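Long-range contact in putative Xylose isomerase (Rhodospirillum rubrum, PDB 3QXB), which probably acts as a sugar isomerase of the xylose isomerase-like TIM-barrel family and binds iron and manganese ions: residues Ser88-Leu102 with Met126-Ser139. Sequence-based numbering, arbitrary orientation.
Sequences STFGGLASYTYNHFL and MEVPATGMPFGSYS
F90 lays its ring flat over the backbone of G132 and M133, with G132 O 3.3 Å above the plane over the ring centre and M133 N nearer the rim. Having no side chain, G132 lets the ring come this close; a CB there would clash with F90 CE1. G132 O also accepts a nearly straight bond from G91 N (3.0 Å, 163°) in its carbonyl plane, while T89 N donates to A130 O. Beside them T89 OG1 and T131 OG1 share a 2.6 Å hydrogen bond and are tied on to T123 and Y56, respectively. Because F90 also lies against E178 and H244, ligands of the bound metals, an alanine here would probably open a gap beside them and leave the G132 peptide without its aromatic cover.

Past the strand ends, M133, bent at its last torsion (chi3 -79°), brings CE to 3.5 Å from H100 CD2 and its selenium beside F101 CE2. L102 is clasped between G136 and the Y138 ring, over one face of which CD1 sits; a water bridges L102 O and S139 N at this buried far end. G136 packs so tightly against N99 to L102 that a CB would collide with their backbone. N99 ND2 reaches S137 O from above the carbonyl plane, not along a lone pair, at 2.8 Å.

Looser is the partly exposed side, where Y96 crosses P134 obliquely and its OH bonds to E185; K31 and F291 of the second subunit cover it. The contact pairs adjacent parallel barrel strands 85-90 and 130-133, linked through helix 106-125; strands 51-55 and 174-177 flank them, and helix 146-170 backs F101 and F135.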
ATOM      1  N   SER A  88     -18.756  -1.165   8.766  1.00 19.92           N
ATOM      2  CA  SER A  88     -17.991   0.016   8.442  1.00 19.86           C
ATOM      3  C   SER A  88     -17.112  -0.291   7.280  1.00 19.28           C
ATOM      4  O   SER A  88     -16.894  -1.440   6.927  1.00 19.35           O
ATOM      5  CB  SER A  88     -17.106   0.467   9.601  1.00 20.03           C
ATOM      6  OG  SER A  88     -16.343  -0.611  10.119  1.00 21.19           O
ATOM      7  N   THR A  89     -16.632   0.774   6.669  1.00 19.13           N
ATOM      8  CA  THR A  89     -15.600   0.740   5.670  1.00 17.70           C
ATOM      9  C   THR A  89     -14.433   1.366   6.377  1.00 18.42           C
ATOM     10  O   THR A  89     -14.597   2.053   7.398  1.00 18.26           O
ATOM     11  CB  THR A  89     -15.915   1.572   4.376  1.00 17.54           C
ATOM     12  OG1 THR A  89     -16.134   2.947   4.704  1.00 19.61           O
ATOM     13  CG2 THR A  89     -17.120   0.994   3.596  1.00 17.32           C
ATOM     14  N   PHE A  90     -13.234   1.094   5.878  1.00 18.42           N
ATOM     15  CA  PHE A  90     -12.024   1.553   6.545  1.00 18.43           C
ATOM     16  C   PHE A  90     -10.853   1.636   5.600  1.00 17.03           C
ATOM     17  O   PHE A  90     -10.707   0.789   4.741  1.00 17.08           O
ATOM     18  CB  PHE A  90     -11.658   0.625   7.695  1.00 17.95           C
ATOM     19  CG  PHE A  90     -11.072   1.363   8.894  1.00 21.08           C
ATOM     20  CD1 PHE A  90     -11.909   1.888   9.850  1.00 19.56           C
ATOM     21  CD2 PHE A  90      -9.696   1.546   9.038  1.00 21.81           C
ATOM     22  CE1 PHE A  90     -11.417   2.617  10.907  1.00 18.93           C
ATOM     23  CE2 PHE A  90      -9.207   2.262  10.106  1.00 20.02           C
ATOM     24  CZ  PHE A  90     -10.050   2.770  11.040  1.00 19.12           C
ATOM     25  N   GLY A  91      -9.979   2.620   5.833  1.00 18.79           N
ATOM     26  CA  GLY A  91      -8.698   2.763   5.115  1.00 18.07           C
ATOM     27  C   GLY A  91      -7.822   1.537   5.190  1.00 19.63           C
ATOM     28  O   GLY A  91      -7.800   0.804   6.212  1.00 17.36           O
ATOM     29  N   GLY A  92      -7.106   1.318   4.096  1.00 19.53           N
ATOM     30  CA  GLY A  92      -6.134   0.249   3.981  1.00 20.98           C
ATOM     31  C   GLY A  92      -4.788   0.819   3.555  1.00 21.34           C
ATOM     32  O   GLY A  92      -4.456   1.983   3.878  1.00 21.49           O
ATOM     33  N   LEU A  93      -3.986  -0.002   2.873  1.00 21.71           N
ATOM     34  CA  LEU A  93      -2.598   0.385   2.562  1.00 22.16           C
ATOM     35  C   LEU A  93      -2.495   1.460   1.522  1.00 21.43           C
ATOM     36  O   LEU A  93      -1.627   2.306   1.638  1.00 22.21           O
ATOM     37  CB  LEU A  93      -1.683  -0.850   2.241  1.00 23.42           C
ATOM     38  CG  LEU A  93      -1.679  -1.893   3.416  1.00 27.86           C
ATOM     39  CD1 LEU A  93      -0.669  -3.056   3.245  1.00 31.57           C
ATOM     40  CD2 LEU A  93      -1.504  -1.285   4.873  1.00 31.03           C
ATOM     41  N   ALA A  94      -3.353   1.442   0.489  1.00 20.84           N
ATOM     42  CA  ALA A  94      -3.336   2.481  -0.565  1.00 19.79           C
ATOM     43  C   ALA A  94      -3.510   3.879   0.074  1.00 19.61           C
ATOM     44  O   ALA A  94      -2.758   4.823  -0.232  1.00 18.29           O
ATOM     45  CB  ALA A  94      -4.422   2.218  -1.586  1.00 18.23           C
ATOM     46  N   SER A  95      -4.470   3.941   0.998  1.00 18.13           N
ATOM     47  CA  SER A  95      -4.779   5.142   1.743  1.00 18.17           C
ATOM     48  C   SER A  95      -3.649   5.557   2.662  1.00 17.57           C
ATOM     49  O   SER A  95      -3.296   6.721   2.707  1.00 18.43           O
ATOM     50  CB  SER A  95      -6.069   4.972   2.590  1.00 18.16           C
ATOM     51  OG  SER A  95      -6.325   6.150   3.373  1.00 17.27           O
ATOM     52  N   TYR A  96      -3.088   4.607   3.395  1.00 18.54           N
ATOM     53  CA  TYR A  96      -2.101   4.902   4.441  1.00 18.96           C
ATOM     54  C   TYR A  96      -0.770   5.308   3.879  1.00 18.62           C
ATOM     55  O   TYR A  96       0.040   5.841   4.614  1.00 20.20           O
ATOM     56  CB  TYR A  96      -1.909   3.699   5.356  1.00 19.11           C
ATOM     57  CG  TYR A  96      -1.150   3.996   6.630  1.00 21.44           C
ATOM     58  CD1 TYR A  96      -1.600   4.955   7.546  1.00 23.03           C
ATOM     59  CD2 TYR A  96       0.054   3.333   6.917  1.00 23.33           C
ATOM     60  CE1 TYR A  96      -0.900   5.205   8.713  1.00 20.84           C
ATOM     61  CE2 TYR A  96       0.772   3.599   8.109  1.00 21.58           C
ATOM     62  CZ  TYR A  96       0.273   4.518   9.002  1.00 21.15           C
ATOM     63  OH  TYR A  96       0.988   4.782  10.152  1.00 25.71           O
ATOM     64  N   THR A  97      -0.553   5.040   2.588  1.00 18.04           N
ATOM     65  CA  THR A  97       0.636   5.495   1.850  1.00 18.66           C
ATOM     66  C   THR A  97       0.872   7.012   1.886  1.00 19.23           C
ATOM     67  O   THR A  97       2.023   7.471   1.818  1.00 19.92           O
ATOM     68  CB  THR A  97       0.551   4.984   0.384  1.00 18.89           C
ATOM     69  OG1 THR A  97       0.691   3.562   0.401  1.00 19.43           O
ATOM     70  CG2 THR A  97       1.618   5.551  -0.499  1.00 17.71           C
ATOM     71  N   TYR A  98      -0.213   7.784   2.045  1.00 19.14           N
ATOM     72  CA  TYR A  98      -0.173   9.248   1.988  1.00 18.45           C
ATOM     73  C   TYR A  98      -0.372   9.848   3.373  1.00 19.21           C
ATOM     74  O   TYR A  98      -0.815   9.141   4.314  1.00 20.25           O
ATOM     75  CB  TYR A  98      -1.208   9.725   0.961  1.00 18.42           C
ATOM     76  CG  TYR A  98      -0.884   9.156  -0.445  1.00 19.05           C
ATOM     77  CD1 TYR A  98       0.149   9.644  -1.180  1.00 18.90           C
ATOM     78  CD2 TYR A  98      -1.561   8.068  -0.949  1.00 19.65           C
ATOM     79  CE1 TYR A  98       0.474   9.127  -2.453  1.00 20.15           C
ATOM     80  CE2 TYR A  98      -1.243   7.529  -2.200  1.00 19.77           C
ATOM     81  CZ  TYR A  98      -0.240   8.055  -2.941  1.00 19.19           C
ATOM     82  OH  TYR A  98       0.081   7.483  -4.167  1.00 21.71           O
ATOM     83  N   ASN A  99      -0.067  11.131   3.484  1.00 19.72           N
ATOM     84  CA  ASN A  99       0.021  11.842   4.748  1.00 19.50           C
ATOM     85  C   ASN A  99      -1.284  12.497   5.165  1.00 20.23           C
ATOM     86  O   ASN A  99      -1.502  12.745   6.332  1.00 19.79           O
ATOM     87  CB  ASN A  99       1.180  12.845   4.737  1.00 20.58           C
ATOM     88  CG  ASN A  99       2.551  12.156   4.828  1.00 20.59           C
ATOM     89  OD1 ASN A  99       2.852  11.350   3.994  1.00 21.16           O
ATOM     90  ND2 ASN A  99       3.389  12.510   5.835  1.00 17.36           N
ATOM     91  N   HIS A 100      -2.160  12.769   4.202  1.00 20.26           N
ATOM     92  CA  HIS A 100      -3.489  13.277   4.473  1.00 20.11           C
ATOM     93  C   HIS A 100      -3.511  14.503   5.410  1.00 19.91           C
ATOM     94  O   HIS A 100      -2.862  15.525   5.108  1.00 21.41           O
ATOM     95  CB  HIS A 100      -4.392  12.122   4.946  1.00 19.22           C
ATOM     96  CG  HIS A 100      -4.499  11.007   3.945  1.00 21.96           C
ATOM     97  ND1 HIS A 100      -4.925  11.210   2.647  1.00 22.19           N
ATOM     98  CD2 HIS A 100      -4.224   9.681   4.051  1.00 22.85           C
ATOM     99  CE1 HIS A 100      -4.902  10.052   2.001  1.00 24.19           C
ATOM    100  NE2 HIS A 100      -4.485   9.113   2.831  1.00 22.65           N
ATOM    101  N   PHE A 101      -4.249  14.386   6.513  1.00 19.31           N
ATOM    102  CA  PHE A 101      -4.601  15.519   7.349  1.00 19.74           C
ATOM    103  C   PHE A 101      -3.448  16.175   8.078  1.00 19.43           C
ATOM    104  O   PHE A 101      -3.556  17.344   8.487  1.00 19.36           O
ATOM    105  CB  PHE A 101      -5.707  15.141   8.341  1.00 20.25           C
ATOM    106  CG  PHE A 101      -6.984  14.715   7.672  1.00 19.92           C
ATOM    107  CD1 PHE A 101      -7.888  15.694   7.221  1.00 19.71           C
ATOM    108  CD2 PHE A 101      -7.258  13.351   7.426  1.00 18.65           C
ATOM    109  CE1 PHE A 101      -9.063  15.328   6.602  1.00 18.11           C
ATOM    110  CE2 PHE A 101      -8.414  12.964   6.787  1.00 18.15           C
ATOM    111  CZ  PHE A 101      -9.332  13.948   6.376  1.00 16.54           C
ATOM    112  N   LEU A 102      -2.335  15.470   8.215  1.00 19.76           N
ATOM    113  CA  LEU A 102      -1.146  16.076   8.875  1.00 20.47           C
ATOM    114  C   LEU A 102      -0.007  16.441   7.890  1.00 21.40           C
ATOM    115  O   LEU A 102       1.107  16.816   8.296  1.00 21.58           O
ATOM    116  CB  LEU A 102      -0.668  15.185  10.010  1.00 21.16           C
ATOM    117  CG  LEU A 102      -1.726  14.845  11.067  1.00 20.41           C
ATOM    118  CD1 LEU A 102      -1.142  13.966  12.180  1.00 23.88           C
ATOM    119  CD2 LEU A 102      -2.378  16.063  11.706  1.00 19.85           C
HETATM  120  N   MSE A 126     -23.002   2.450  -0.403  1.00 20.47           N
HETATM  121  CA  MSE A 126     -23.107   1.070   0.120  1.00 20.84           C
HETATM  122  C   MSE A 126     -24.166   0.878   1.180  1.00 21.57           C
HETATM  123  O   MSE A 126     -24.450  -0.254   1.550  1.00 22.08           O
HETATM  124  CB  MSE A 126     -21.763   0.589   0.699  1.00 20.15           C
HETATM  125  CG  MSE A 126     -20.680   0.517  -0.315  1.00 19.31           C
HETATM  126 SE   MSE A 126     -18.932   0.125   0.341  0.75 12.98          SE
HETATM  127  CE  MSE A 126     -19.119  -1.773   0.543  1.00 20.51           C
ATOM    128  N   GLU A 127     -24.731   1.990   1.665  1.00 21.93           N
ATOM    129  CA  GLU A 127     -25.608   2.028   2.845  1.00 22.44           C
ATOM    130  C   GLU A 127     -24.928   1.438   4.068  1.00 22.02           C
ATOM    131  O   GLU A 127     -25.547   0.767   4.883  1.00 23.39           O
ATOM    132  CB  GLU A 127     -26.963   1.399   2.559  1.00 24.32           C
ATOM    133  CG  GLU A 127     -27.684   2.047   1.411  1.00 26.69           C
ATOM    134  CD  GLU A 127     -28.948   1.308   1.027  1.00 34.66           C
ATOM    135  OE1 GLU A 127     -29.481   0.511   1.839  1.00 37.12           O
ATOM    136  OE2 GLU A 127     -29.414   1.547  -0.095  1.00 39.88           O
ATOM    137  N   VAL A 128     -23.635   1.722   4.210  1.00 21.03           N
ATOM    138  CA  VAL A 128     -22.882   1.340   5.370  1.00 19.80           C
ATOM    139  C   VAL A 128     -22.836   2.558   6.311  1.00 20.31           C
ATOM    140  O   VAL A 128     -22.641   3.696   5.871  1.00 20.52           O
ATOM    141  CB  VAL A 128     -21.478   0.860   4.947  1.00 18.77           C
ATOM    142  CG1 VAL A 128     -20.524   0.673   6.126  1.00 17.21           C
ATOM    143  CG2 VAL A 128     -21.615  -0.399   4.146  1.00 18.57           C
ATOM    144  N   PRO A 129     -22.996   2.327   7.613  1.00 20.20           N
ATOM    145  CA  PRO A 129     -23.192   3.419   8.573  1.00 20.23           C
ATOM    146  C   PRO A 129     -21.969   4.183   9.059  1.00 19.95           C
ATOM    147  O   PRO A 129     -22.127   5.260   9.629  1.00 19.62           O
ATOM    148  CB  PRO A 129     -23.872   2.735   9.763  1.00 21.03           C
ATOM    149  CG  PRO A 129     -23.617   1.307   9.626  1.00 23.54           C
ATOM    150  CD  PRO A 129     -23.214   1.002   8.202  1.00 21.00           C
ATOM    151  N   ALA A 130     -20.766   3.686   8.807  1.00 18.34           N
ATOM    152  CA  ALA A 130     -19.619   4.271   9.439  1.00 18.71           C
ATOM    153  C   ALA A 130     -18.399   4.042   8.575  1.00 18.17           C
ATOM    154  O   ALA A 130     -18.354   3.075   7.815  1.00 18.35           O
ATOM    155  CB  ALA A 130     -19.427   3.664  10.867  1.00 17.88           C
ATOM    156  N   THR A 131     -17.425   4.930   8.711  1.00 18.91           N
ATOM    157  CA  THR A 131     -16.127   4.798   8.036  1.00 18.65           C
ATOM    158  C   THR A 131     -15.066   5.422   8.925  1.00 19.19           C
ATOM    159  O   THR A 131     -15.379   6.159   9.871  1.00 19.85           O
ATOM    160  CB  THR A 131     -16.108   5.429   6.616  1.00 18.82           C
ATOM    161  OG1 THR A 131     -14.938   4.991   5.880  1.00 18.16           O
ATOM    162  CG2 THR A 131     -16.143   6.948   6.678  1.00 19.00           C
ATOM    163  N   GLY A 132     -13.823   5.036   8.692  1.00 18.40           N
ATOM    164  CA  GLY A 132     -12.715   5.596   9.425  1.00 19.27           C
ATOM    165  C   GLY A 132     -11.354   5.310   8.793  1.00 19.20           C
ATOM    166  O   GLY A 132     -11.244   4.592   7.771  1.00 19.45           O
HETATM  167  N   MSE A 133     -10.326   5.878   9.404  1.00 19.00           N
HETATM  168  CA  MSE A 133      -8.964   5.705   8.972  1.00 19.05           C
HETATM  169  C   MSE A 133      -8.017   6.273  10.042  1.00 20.10           C
HETATM  170  O   MSE A 133      -8.469   6.980  10.958  1.00 20.18           O
HETATM  171  CB  MSE A 133      -8.740   6.434   7.632  1.00 17.76           C
HETATM  172  CG  MSE A 133      -9.119   7.932   7.669  1.00 17.63           C
HETATM  173 SE   MSE A 133      -8.984   8.940   6.014  0.75 14.74          SE
HETATM  174  CE  MSE A 133      -7.094   9.202   6.037  1.00 17.80           C
ATOM    175  N   PRO A 134      -6.718   5.975   9.920  1.00 20.37           N
ATOM    176  CA  PRO A 134      -5.730   6.726  10.693  1.00 21.49           C
ATOM    177  C   PRO A 134      -5.803   8.190  10.315  1.00 21.50           C
ATOM    178  O   PRO A 134      -6.199   8.540   9.207  1.00 21.35           O
ATOM    179  CB  PRO A 134      -4.385   6.114  10.282  1.00 21.36           C
ATOM    180  CG  PRO A 134      -4.745   4.784   9.614  1.00 22.13           C
ATOM    181  CD  PRO A 134      -6.118   4.916   9.090  1.00 20.93           C
ATOM    182  N   PHE A 135      -5.437   9.041  11.253  1.00 22.63           N
ATOM    183  CA  PHE A 135      -5.657  10.464  11.135  1.00 22.52           C
ATOM    184  C   PHE A 135      -4.767  11.119  10.077  1.00 22.92           C
ATOM    185  O   PHE A 135      -5.164  12.100   9.462  1.00 21.16           O
ATOM    186  CB  PHE A 135      -5.401  11.117  12.498  1.00 22.60           C
ATOM    187  CG  PHE A 135      -6.042  12.460  12.681  1.00 22.62           C
ATOM    188  CD1 PHE A 135      -7.412  12.599  12.662  1.00 23.24           C
ATOM    189  CD2 PHE A 135      -5.281  13.558  12.980  1.00 22.51           C
ATOM    190  CE1 PHE A 135      -8.001  13.807  12.922  1.00 24.35           C
ATOM    191  CE2 PHE A 135      -5.883  14.786  13.204  1.00 24.75           C
ATOM    192  CZ  PHE A 135      -7.227  14.911  13.166  1.00 21.76           C
ATOM    193  N   GLY A 136      -3.562  10.591   9.888  1.00 23.32           N
ATOM    194  CA  GLY A 136      -2.599  11.201   8.945  1.00 23.61           C
ATOM    195  C   GLY A 136      -1.199  11.213   9.503  1.00 24.12           C
ATOM    196  O   GLY A 136      -0.936  10.641  10.574  1.00 25.47           O
ATOM    197  N   SER A 137      -0.290  11.870   8.797  1.00 23.65           N
ATOM    198  CA  SER A 137       1.112  11.719   9.091  1.00 23.77           C
ATOM    199  C   SER A 137       1.906  12.982   8.867  1.00 23.66           C
ATOM    200  O   SER A 137       1.751  13.631   7.841  1.00 22.57           O
ATOM    201  CB  SER A 137       1.645  10.592   8.184  1.00 23.40           C
ATOM    202  OG  SER A 137       2.981  10.281   8.454  1.00 23.75           O
ATOM    203  N   TYR A 138       2.793  13.313   9.805  1.00 24.22           N
ATOM    204  CA  TYR A 138       3.687  14.461   9.653  1.00 24.04           C
ATOM    205  C   TYR A 138       4.891  14.098   8.828  1.00 24.21           C
ATOM    206  O   TYR A 138       5.392  12.995   8.900  1.00 25.50           O
ATOM    207  CB  TYR A 138       4.198  14.965  11.009  1.00 24.32           C
ATOM    208  CG  TYR A 138       3.148  15.592  11.879  1.00 24.54           C
ATOM    209  CD1 TYR A 138       2.567  16.814  11.549  1.00 23.10           C
ATOM    210  CD2 TYR A 138       2.732  14.960  13.069  1.00 25.79           C
ATOM    211  CE1 TYR A 138       1.581  17.390  12.365  1.00 24.54           C
ATOM    212  CE2 TYR A 138       1.765  15.552  13.900  1.00 26.52           C
ATOM    213  CZ  TYR A 138       1.180  16.751  13.531  1.00 22.50           C
ATOM    214  OH  TYR A 138       0.241  17.309  14.366  1.00 26.37           O
ATOM    215  N   SER A 139       5.401  15.065   8.097  1.00 25.22           N
ATOM    216  CA  SER A 139       6.661  14.894   7.402  1.00 26.27           C
ATOM    217  C   SER A 139       7.784  14.789   8.447  1.00 26.68           C
ATOM    218  O   SER A 139       7.580  15.123   9.612  1.00 27.21           O
ATOM    219  CB  SER A 139       6.925  16.053   6.428  1.00 26.23           C
ATOM    220  OG  SER A 139       7.272  17.244   7.110  1.00 29.39           O
TER
HETATM  221  O   HOH W   1       3.794  17.533   7.726  1.00 20.51           O